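Local structure of anti-sigma-I factor RsgI3 (Clostridium thermocellum, 6QE7) at residues Arg18-Arg23 with Gln39-Asp44; Pro26-Asp31 with Ala118-Met123; Thr68-Arg73 with Tyr111-Arg116. The protein probably holds the sigma factor SigI3 inactive until its extracellular tandem PA14 domains, the part described here, bind plant polysaccharide such as pectin. One frame throughout, in Å; residues are numbered along the deposited sequence.

Interaction 1. Residues Arg18-Arg23 with Gln39-Asp44; sequences RFQFVR and QSIGKD. With CA (calcium ion), chain E.
Q20 and S40 each give about 50 Å² to this contact, and I41 and F21 add somewhat less, so the contact is chiefly a strand residue meeting a loop residue. The first torsion of Q20 sets CG anti to the backbone N (chi1 -166°), and this lays the CG methylene against S40, Q20 CG 3.4 Å from S40 OG; the bend at chi2 (55°) then turns the amide back over S40, Q20 CD 3.9 Å from S40 O. One carbon back, Q20 CB meets the tip of I41, with CD1 at 3.7 Å. The hydroxyl of S40 sits in the crowded position between its own N and carbonyl carbon, where it approaches the F21 ring, OG to CD2 3.3 Å; its hydrogen bond goes to D38, and none crosses between 18-23 and 39-44. In this first PA14 domain the strand 19-25 pairs antiparallel with strand 6-11, and Q20 and F21 form a classic beta bulge opposite Y10, so that two consecutive residues both direct CB toward the loop 39-44. The F21 ring also stacks with Y10. I41 crosses F21 at about a right angle, its CG1 3.9 Å from F21 CE2. Further along the loop, D44 O binds a calcium ion at 2.6 Å, with N12 and T45 as the other protein ligands. Waters 1 and 2, both on this ion, donate to G42 O and K43 O; water 1 lies 2.5 Å from G42 O.

Interaction 2. Residues Pro26-Asp31 with Ala118-Met123; sequences PCIDFD and ASAKLM
The K121 side chain, extended beyond CG, crosses that of D29 obliquely. Its CB lies 4.1 Å from I28 O, the carbonyl that also receives a CA-H...O contact from K121 CA. CG, anti to the carbonyl carbon (chi1 -61°), comes 3.7 Å from D29 OD1, and CD follows the same oxygen. CE is about equally far from two acceptors, D29 OD1 and F30 O, the latter at 4.0 Å. NZ ends 4.1 Å from D29 OD1, beyond salt-bridge range, so any attraction between the charges is probably modest. Three backbone hydrogen bonds fix the register: L122 N to I28 O, F30 N to A120 O at 2.7 Å, and A120 N to F30 O. The last is made in the carbonyl plane on a lone pair; in the other two the donor stands about 30° above that plane. I28 packs its CB against L122 CB at 3.9 Å, and its CG2 faces A120, on the side where W50 of strand 46-51 lies. Pairing D29 with K121 and D31 with S119 as non-hydrogen-bonded pairs about F30-A120, with strand axes at 162°, is an antiparallel edge pairing, here joining short strand 29-31 to strand 119-125 in one sheet of the PA14 beta sandwich.

Interaction 3. Residues Thr68-Arg73 with Tyr111-Arg116; sequences TDDGVR and YYQHVR. With CA (calcium ion), chain D.
A calcium site of the first PA14 domain is built here, where strand 60-69 turns into strand 72-76 beside the end of strand 105-113. The consecutive acids D69 and D70, joined by a cis peptide bond, each give OD1 to the ion, D69 OD1 at 2.3 Å; Q113 OE1, V115 O and waters 6 and 7 bind as well, and A117 O completes the set. D70 and G71 both face Y112, a classic beta bulge: D70 N donates to Y112 O at 2.8 Å, G71 N makes only a weak bond to the same oxygen, and Y112 N returns one to G71 O. D70 CB stands over one face of the Y112 ring, 4.2 Å from its centroid and 17° off the normal, a CH-pi contact. Y111 extends with CG anti to its backbone N (chi1 159°) until OH donates to D69 O at 2.7 Å, in the carbonyl plane on a lone pair; this anchors the carbonyl of a calcium-binding residue. D70 OD1 is gripped twice, by the ion and by H114 N at 2.8 Å, which reaches it from above the carboxylate plane along a nearly straight bond (176°). Calcium probably eases the crowding of the acidic oxygens. The Q113 amide is held on its other side, NE2 donating to R116 O at 3.0 Å with that oxygen in the amide plane.

All three contacts lie in the first PA14 domain, and interactions 1 and 3 each contribute ligands to a different calcium ion. Their centres are about 15 Å apart, yet they touch: D44, whose carbonyl serves the ion of interaction 1, brings its CB 3.3 Å from H114 O and its OD1 3.7 Å from Q113 NE2. Interaction 2 is closer to interaction 3, about 11 Å between centres, because strands 119-125 and 60-69 are sheet neighbours; D69 N and S119 O, 3.0 Å apart, probably form a hydrogen bond. A118 CB also packs 3.5 Å from Y111 OH. Between interactions 1 and 2 the touch is R23 NH2 to F30 CE1, 3.7 Å.

Interaction 1. Residues Arg18-Arg23 with Gln39-Asp44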
loop_
_atom_site.group_PDB
_atom_site.type_symbol
_atom_site.label_atom_id
_atom_site.label_comp_id
_atom_site.label_asym_id
_atom_site.label_seq_id
_atom_site.Cartn_x
_atom_site.Cartn_y
_atom_site.Cartn_z
ATOM N N ARG A 18 -4.561 -0.789 -0.888
ATOM C CA ARG A 18 -5.819 -1.574 -0.985
ATOM C C ARG A 18 -6.950 -0.789 -0.329
ATOM O O ARG A 18 -7.625 -1.291 0.585
ATOM C CB ARG A 18 -5.634 -2.922 -0.308
ATOM C CG ARG A 18 -5.050 -3.965 -1.233
ATOM C CD ARG A 18 -4.951 -5.223 -0.426
ATOM N NE ARG A 18 -4.149 -6.231 -1.072
ATOM C CZ ARG A 18 -4.582 -7.039 -2.035
ATOM N NH1 ARG A 18 -5.805 -6.910 -2.535
ATOM N NH2 ARG A 18 -3.782 -7.983 -2.490
ATOM N N PHE A 19 -7.178 0.386 -0.864
ATOM C CA PHE A 19 -8.244 1.295 -0.410
ATOM C C PHE A 19 -9.586 0.559 -0.580
ATOM O O PHE A 19 -9.767 -0.074 -1.620
ATOM C CB PHE A 19 -8.179 2.613 -1.185
ATOM C CG PHE A 19 -9.441 3.401 -0.978
ATOM C CD1 PHE A 19 -9.719 3.994 0.256
ATOM C CD2 PHE A 19 -10.413 3.443 -1.964
ATOM C CE1 PHE A 19 -10.910 4.662 0.475
ATOM C CE2 PHE A 19 -11.598 4.150 -1.738
ATOM C CZ PHE A 19 -11.848 4.720 -0.510
ATOM N N GLN A 20 -10.418 0.531 0.452
ATOM C CA GLN A 20 -11.773 -0.076 0.375
ATOM C C GLN A 20 -12.904 0.957 0.375
ATOM O O GLN A 20 -13.729 0.947 -0.525
ATOM C CB GLN A 20 -11.983 -1.070 1.514
ATOM C CG GLN A 20 -13.196 -1.992 1.328
ATOM C CD GLN A 20 -13.183 -2.751 0.017
ATOM O OE1 GLN A 20 -12.151 -3.114 -0.500
ATOM N NE2 GLN A 20 -14.336 -2.907 -0.574
ATOM N N PHE A 21 -13.037 1.796 1.370
ATOM C CA PHE A 21 -14.201 2.707 1.403
ATOM C C PHE A 21 -13.786 3.931 2.228
ATOM O O PHE A 21 -12.788 3.865 2.978
ATOM C CB PHE A 21 -15.456 1.999 1.905
ATOM C CG PHE A 21 -15.374 1.626 3.382
ATOM C CD1 PHE A 21 -15.551 2.571 4.381
ATOM C CD2 PHE A 21 -15.000 0.363 3.774
ATOM C CE1 PHE A 21 -15.415 2.244 5.724
ATOM C CE2 PHE A 21 -14.850 0.032 5.111
ATOM C CZ PHE A 21 -15.028 0.977 6.088
ATOM N N VAL A 22 -14.464 5.039 1.982
ATOM C CA VAL A 22 -14.411 6.231 2.863
ATOM C C VAL A 22 -15.742 6.337 3.627
ATOM O O VAL A 22 -16.787 5.967 3.073
ATOM C CB VAL A 22 -14.098 7.470 2.014
ATOM C CG1 VAL A 22 -15.226 7.790 1.040
ATOM C CG2 VAL A 22 -13.770 8.670 2.847
ATOM N N ARG A 23 -15.739 6.841 4.855
ATOM C CA ARG A 23 -17.021 7.172 5.542
ATOM C C ARG A 23 -16.720 8.286 6.519
ATOM O O ARG A 23 -15.525 8.502 6.870
ATOM C CB ARG A 23 -17.608 5.959 6.283
ATOM C CG ARG A 23 -16.900 5.577 7.562
ATOM C CD ARG A 23 -17.368 4.263 8.158
ATOM N NE ARG A 23 -16.622 3.893 9.314
ATOM C CZ ARG A 23 -16.679 2.711 9.934
ATOM N NH1 ARG A 23 -17.437 1.742 9.426
ATOM N NH2 ARG A 23 -15.904 2.480 10.993
ATOM N N GLN A 39 -17.423 -5.330 7.480
ATOM C CA GLN A 39 -17.311 -6.659 6.831
ATOM C C GLN A 39 -16.429 -6.573 5.557
ATOM O O GLN A 39 -15.933 -7.605 5.168
ATOM C CB GLN A 39 -18.692 -7.170 6.441
ATOM C CG GLN A 39 -19.327 -6.382 5.286
ATOM C CD GLN A 39 -20.716 -6.917 4.999
ATOM O OE1 GLN A 39 -21.101 -7.959 5.547
ATOM N NE2 GLN A 39 -21.484 -6.218 4.165
ATOM N N SER A 40 -16.276 -5.412 4.902
ATOM C CA SER A 40 -15.459 -5.249 3.662
ATOM C C SER A 40 -13.957 -5.122 4.022
ATOM O O SER A 40 -13.112 -5.151 3.106
ATOM C CB SER A 40 -15.948 -4.109 2.851
ATOM O OG SER A 40 -15.669 -2.894 3.498
ATOM N N ILE A 41 -13.619 -5.009 5.313
ATOM C CA ILE A 41 -12.204 -5.047 5.771
ATOM C C ILE A 41 -11.865 -6.415 6.345
ATOM O O ILE A 41 -12.357 -6.787 7.455
ATOM C CB ILE A 41 -11.952 -3.945 6.830
ATOM C CG1 ILE A 41 -12.172 -2.560 6.234
ATOM C CG2 ILE A 41 -10.546 -4.091 7.455
ATOM C CD1 ILE A 41 -11.384 -2.260 4.952
ATOM N N GLY A 42 -10.869 -7.048 5.800
ATOM C CA GLY A 42 -10.397 -8.336 6.374
ATOM C C GLY A 42 -9.683 -8.241 7.711
ATOM O O GLY A 42 -8.994 -7.241 7.985
ATOM N N LYS A 43 -9.730 -9.331 8.481
ATOM C CA LYS A 43 -8.968 -9.516 9.736
ATOM C C LYS A 43 -7.509 -9.237 9.471
ATOM O O LYS A 43 -6.949 -9.785 8.517
ATOM C CB LYS A 43 -8.989 -10.937 10.287
ATOM C CG LYS A 43 -8.643 -11.016 11.769
ATOM C CD LYS A 43 -8.659 -12.481 12.271
ATOM C CE LYS A 43 -7.820 -12.727 13.488
ATOM N NZ LYS A 43 -8.351 -11.972 14.654
ATOM N N ASP A 44 -6.948 -8.383 10.301
ATOM C CA ASP A 44 -5.502 -8.098 10.373
ATOM C C ASP A 44 -5.039 -7.179 9.217
ATOM O O ASP A 44 -5.725 -7.054 8.178
ATOM C CB ASP A 44 -4.655 -9.377 10.487
ATOM C CG ASP A 44 -4.838 -10.183 11.761
ATOM O OD1 ASP A 44 -5.318 -9.593 12.709
ATOM O OD2 ASP A 44 -4.493 -11.436 11.789
HETATM CA CA CA E . -5.280 -6.846 5.636
HETATM O O HOH W 1 -7.553 -6.128 6.209
HETATM O O HOH W 2 -5.809 -9.117 6.379
HETATM O O HOH W 3 -6.530 -7.906 3.788
HETATM O O HOH W 4 -3.723 -7.363 3.844
#

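Interaction 2. Residues Pro26-Asp31 with Ala118-Met123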
loop_
_atom_site.group_PDB
_atom_site.type_symbol
_atom_site.label_atom_id
_atom_site.label_comp_id
_atom_site.label_asym_id
_atom_site.label_seq_id
_atom_site.Cartn_x
_atom_site.Cartn_y
_atom_site.Cartn_z
ATOM N N PRO A 26 -18.243 10.090 13.190
ATOM C CA PRO A 26 -18.564 11.269 14.001
ATOM C C PRO A 26 -17.490 11.588 15.031
ATOM O O PRO A 26 -17.230 12.773 15.341
ATOM C CB PRO A 26 -19.881 10.905 14.737
ATOM C CG PRO A 26 -20.264 9.489 14.332
ATOM C CD PRO A 26 -19.177 8.969 13.385
ATOM N N CYS A 27 -16.887 10.541 15.569
ATOM C CA CYS A 27 -15.733 10.683 16.462
ATOM C C CYS A 27 -14.869 9.421 16.326
ATOM O O CYS A 27 -15.256 8.483 15.587
ATOM C CB CYS A 27 -16.225 10.951 17.870
ATOM S SG CYS A 27 -16.953 9.497 18.651
ATOM N N ILE A 28 -13.660 9.505 16.860
ATOM C CA ILE A 28 -12.627 8.435 16.842
ATOM C C ILE A 28 -12.652 7.833 18.219
ATOM O O ILE A 28 -12.002 8.352 19.094
ATOM C CB ILE A 28 -11.215 8.878 16.369
ATOM C CG1 ILE A 28 -11.279 9.538 14.985
ATOM C CG2 ILE A 28 -10.266 7.680 16.395
ATOM C CD1 ILE A 28 -9.984 10.180 14.527
ATOM N N ASP A 29 -13.466 6.792 18.321
ATOM C CA ASP A 29 -13.761 6.064 19.565
ATOM C C ASP A 29 -14.137 4.615 19.202
ATOM O O ASP A 29 -15.330 4.263 19.305
ATOM C CB ASP A 29 -14.906 6.713 20.329
ATOM C CG ASP A 29 -15.042 6.119 21.730
ATOM O OD1 ASP A 29 -14.073 5.505 22.201
ATOM O OD2 ASP A 29 -16.113 6.265 22.353
ATOM N N PHE A 30 -13.155 3.834 18.767
ATOM C CA PHE A 30 -13.377 2.515 18.175
ATOM C C PHE A 30 -12.712 1.469 19.029
ATOM O O PHE A 30 -11.543 1.563 19.303
ATOM C CB PHE A 30 -12.863 2.512 16.733
ATOM C CG PHE A 30 -13.688 3.314 15.782
ATOM C CD1 PHE A 30 -14.924 2.856 15.364
ATOM C CD2 PHE A 30 -13.235 4.510 15.280
ATOM C CE1 PHE A 30 -15.706 3.597 14.489
ATOM C CE2 PHE A 30 -14.014 5.253 14.397
ATOM C CZ PHE A 30 -15.212 4.762 13.946
ATOM N N ASP A 31 -13.433 0.412 19.323
ATOM C CA ASP A 31 -12.790 -0.808 19.818
ATOM C C ASP A 31 -13.305 -1.954 18.986
ATOM O O ASP A 31 -14.420 -2.267 19.131
ATOM C CB ASP A 31 -13.001 -1.026 21.313
ATOM C CG ASP A 31 -12.323 -2.300 21.810
ATOM O OD1 ASP A 31 -11.732 -3.061 20.991
ATOM O OD2 ASP A 31 -12.439 -2.575 23.014
ATOM N N ALA A 118 -7.485 -4.708 18.040
ATOM C CA ALA A 118 -7.457 -3.456 17.239
ATOM C C ALA A 118 -8.396 -2.424 17.881
ATOM O O ALA A 118 -9.592 -2.785 18.150
ATOM C CB ALA A 118 -7.809 -3.766 15.782
ATOM N N SER A 119 -7.895 -1.213 18.144
ATOM C CA SER A 119 -8.702 -0.078 18.656
ATOM C C SER A 119 -8.069 1.265 18.322
ATOM O O SER A 119 -6.842 1.334 18.163
ATOM C CB SER A 119 -8.912 -0.182 20.179
ATOM O OG SER A 119 -7.690 -0.390 20.890
ATOM N N ALA A 120 -8.878 2.319 18.288
ATOM C CA ALA A 120 -8.391 3.684 18.011
ATOM C C ALA A 120 -9.351 4.684 18.655
ATOM O O ALA A 120 -10.582 4.695 18.331
ATOM C CB ALA A 120 -8.242 3.924 16.530
ATOM N N LYS A 121 -8.769 5.547 19.452
ATOM C CA LYS A 121 -9.477 6.609 20.211
ATOM C C LYS A 121 -8.634 7.861 20.238
ATOM O O LYS A 121 -7.379 7.732 20.504
ATOM C CB LYS A 121 -9.655 6.195 21.666
ATOM C CG LYS A 121 -10.484 4.935 21.808
ATOM C CD LYS A 121 -10.590 4.363 23.183
ATOM C CE LYS A 121 -11.254 3.011 23.060
ATOM N NZ LYS A 121 -12.003 2.679 24.277
ATOM N N LEU A 122 -9.297 8.987 19.988
ATOM C CA LEU A 122 -8.680 10.331 20.009
ATOM C C LEU A 122 -9.379 11.178 21.077
ATOM O O LEU A 122 -10.567 11.413 20.925
ATOM C CB LEU A 122 -8.828 10.971 18.628
ATOM C CG LEU A 122 -8.330 12.405 18.512
ATOM C CD1 LEU A 122 -6.852 12.472 18.772
ATOM C CD2 LEU A 122 -8.632 12.991 17.147
ATOM N N MET A 123 -8.629 11.690 22.042
ATOM C CA MET A 123 -9.149 12.495 23.159
ATOM C C MET A 123 -8.426 13.838 23.210
ATOM O O MET A 123 -7.473 14.058 22.458
ATOM C CB MET A 123 -8.947 11.712 24.454
ATOM C CG MET A 123 -9.600 10.382 24.387
ATOM S SD MET A 123 -9.558 9.520 25.887
ATOM C CE MET A 123 -7.856 9.024 26.078
HETATM O O HOH W 5 -12.655 11.703 18.571
#

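Interaction 3. Residues Thr68-Arg73 with Tyr111-Arg116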
loop_
_atom_site.group_PDB
_atom_site.type_symbol
_atom_site.label_atom_id
_atom_site.label_comp_id
_atom_site.label_asym_id
_atom_site.label_seq_id
_atom_site.Cartn_x
_atom_site.Cartn_y
_atom_site.Cartn_z
ATOM N N THR A 68 -4.386 3.562 21.064
ATOM C CA THR A 68 -4.387 2.770 19.819
ATOM C C THR A 68 -3.741 1.433 20.078
ATOM O O THR A 68 -2.734 1.346 20.814
ATOM C CB THR A 68 -3.673 3.437 18.651
ATOM O OG1 THR A 68 -2.323 3.901 18.910
ATOM C CG2 THR A 68 -4.457 4.619 18.149
ATOM N N ASP A 69 -4.249 0.478 19.319
ATOM C CA ASP A 69 -3.557 -0.775 18.998
ATOM C C ASP A 69 -3.863 -1.030 17.527
ATOM O O ASP A 69 -5.049 -1.255 17.255
ATOM C CB ASP A 69 -4.031 -1.873 19.952
ATOM C CG ASP A 69 -3.500 -3.234 19.556
ATOM O OD1 ASP A 69 -3.011 -3.379 18.375
ATOM O OD2 ASP A 69 -3.535 -4.107 20.416
ATOM N N ASP A 70 -2.857 -0.934 16.583
ATOM C CA ASP A 70 -1.449 -0.719 16.902
ATOM C C ASP A 70 -1.049 0.747 16.836
ATOM O O ASP A 70 -1.320 1.486 17.778
ATOM C CB ASP A 70 -0.545 -1.568 16.025
ATOM C CG ASP A 70 -0.779 -3.041 16.327
ATOM O OD1 ASP A 70 -1.862 -3.575 15.862
ATOM O OD2 ASP A 70 0.107 -3.664 16.941
ATOM N N GLY A 71 -0.438 1.177 15.755
ATOM C CA GLY A 71 0.352 2.416 15.789
ATOM C C GLY A 71 -0.452 3.601 15.332
ATOM O O GLY A 71 -1.617 3.483 14.879
ATOM N N VAL A 72 0.135 4.762 15.519
ATOM C CA VAL A 72 -0.606 6.014 15.223
ATOM C C VAL A 72 0.369 7.086 14.793
ATOM O O VAL A 72 1.447 7.160 15.333
ATOM C CB VAL A 72 -1.420 6.403 16.460
ATOM C CG1 VAL A 72 -0.494 6.570 17.653
ATOM C CG2 VAL A 72 -2.319 7.656 16.250
ATOM N N ARG A 73 -0.124 8.038 14.055
ATOM C CA ARG A 73 0.524 9.340 13.915
ATOM C C ARG A 73 -0.551 10.415 13.969
ATOM O O ARG A 73 -1.607 10.227 13.305
ATOM C CB ARG A 73 1.267 9.405 12.570
ATOM C CG ARG A 73 2.483 8.505 12.437
ATOM C CD ARG A 73 3.279 8.959 11.204
ATOM N NE ARG A 73 4.601 8.376 11.361
ATOM C CZ ARG A 73 5.031 7.296 10.746
ATOM N NH1 ARG A 73 4.305 6.655 9.803
ATOM N NH2 ARG A 73 6.269 6.958 11.022
ATOM N N TYR A 111 -3.607 5.496 11.480
ATOM C CA TYR A 111 -3.745 4.384 12.420
ATOM C C TYR A 111 -3.443 3.114 11.652
ATOM O O TYR A 111 -3.878 3.052 10.476
ATOM C CB TYR A 111 -5.192 4.404 12.966
ATOM C CG TYR A 111 -5.566 3.062 13.522
ATOM C CD1 TYR A 111 -5.131 2.671 14.770
ATOM C CD2 TYR A 111 -6.206 2.137 12.732
ATOM C CE1 TYR A 111 -5.358 1.405 15.259
ATOM C CE2 TYR A 111 -6.452 0.871 13.207
ATOM C CZ TYR A 111 -6.018 0.503 14.456
ATOM O OH TYR A 111 -6.287 -0.739 14.901
ATOM N N TYR A 112 -2.907 2.073 12.302
ATOM C CA TYR A 112 -2.953 0.746 11.673
ATOM C C TYR A 112 -3.047 -0.309 12.776
ATOM O O TYR A 112 -2.745 -0.081 13.949
ATOM C CB TYR A 112 -1.730 0.525 10.789
ATOM C CG TYR A 112 -0.493 0.104 11.545
ATOM C CD1 TYR A 112 0.351 1.023 12.136
ATOM C CD2 TYR A 112 -0.131 -1.235 11.635
ATOM C CE1 TYR A 112 1.509 0.631 12.816
ATOM C CE2 TYR A 112 1.044 -1.644 12.262
ATOM C CZ TYR A 112 1.887 -0.710 12.853
ATOM O OH TYR A 112 2.967 -1.143 13.554
ATOM N N GLN A 113 -3.622 -1.406 12.364
ATOM C CA GLN A 113 -3.697 -2.723 13.022
ATOM C C GLN A 113 -2.755 -3.700 12.321
ATOM O O GLN A 113 -2.768 -3.825 11.034
ATOM C CB GLN A 113 -5.155 -3.217 12.955
ATOM C CG GLN A 113 -5.265 -4.748 12.949
ATOM C CD GLN A 113 -5.029 -5.415 14.268
ATOM O OE1 GLN A 113 -4.199 -5.000 15.073
ATOM N NE2 GLN A 113 -5.876 -6.410 14.567
ATOM N N HIS A 114 -1.990 -4.396 13.140
ATOM C CA HIS A 114 -1.163 -5.527 12.679
ATOM C C HIS A 114 -1.966 -6.813 12.903
ATOM O O HIS A 114 -2.605 -7.256 11.945
ATOM C CB HIS A 114 0.255 -5.512 13.291
ATOM C CG HIS A 114 1.127 -6.596 12.738
ATOM N ND1 HIS A 114 1.937 -7.337 13.541
ATOM C CD2 HIS A 114 1.219 -7.142 11.482
ATOM C CE1 HIS A 114 2.530 -8.293 12.826
ATOM N NE2 HIS A 114 2.102 -8.188 11.540
ATOM N N VAL A 115 -1.964 -7.341 14.128
ATOM C CA VAL A 115 -2.643 -8.613 14.479
ATOM C C VAL A 115 -3.339 -8.522 15.841
ATOM O O VAL A 115 -3.315 -7.481 16.513
ATOM C CB VAL A 115 -1.630 -9.773 14.439
ATOM C CG1 VAL A 115 -1.047 -10.026 13.022
ATOM C CG2 VAL A 115 -0.531 -9.616 15.469
ATOM N N ARG A 116 -4.016 -9.602 16.219
ATOM C CA ARG A 116 -4.676 -9.623 17.543
ATOM C C ARG A 116 -5.638 -8.445 17.639
ATOM O O ARG A 116 -6.561 -8.324 16.769
ATOM C CB ARG A 116 -3.593 -9.654 18.597
ATOM C CG ARG A 116 -2.678 -10.833 18.293
ATOM C CD ARG A 116 -1.916 -11.265 19.509
ATOM N NE ARG A 116 -0.980 -12.320 19.116
ATOM C CZ ARG A 116 -0.687 -13.385 19.851
ATOM N NH1 ARG A 116 -1.264 -13.558 21.025
ATOM N NH2 ARG A 116 0.226 -14.241 19.436
HETATM CA CA CA D . -3.145 -5.244 17.053
HETATM O O HOH W 6 -2.090 -6.122 19.429
HETATM O O HOH W 7 -0.636 -6.245 17.550
#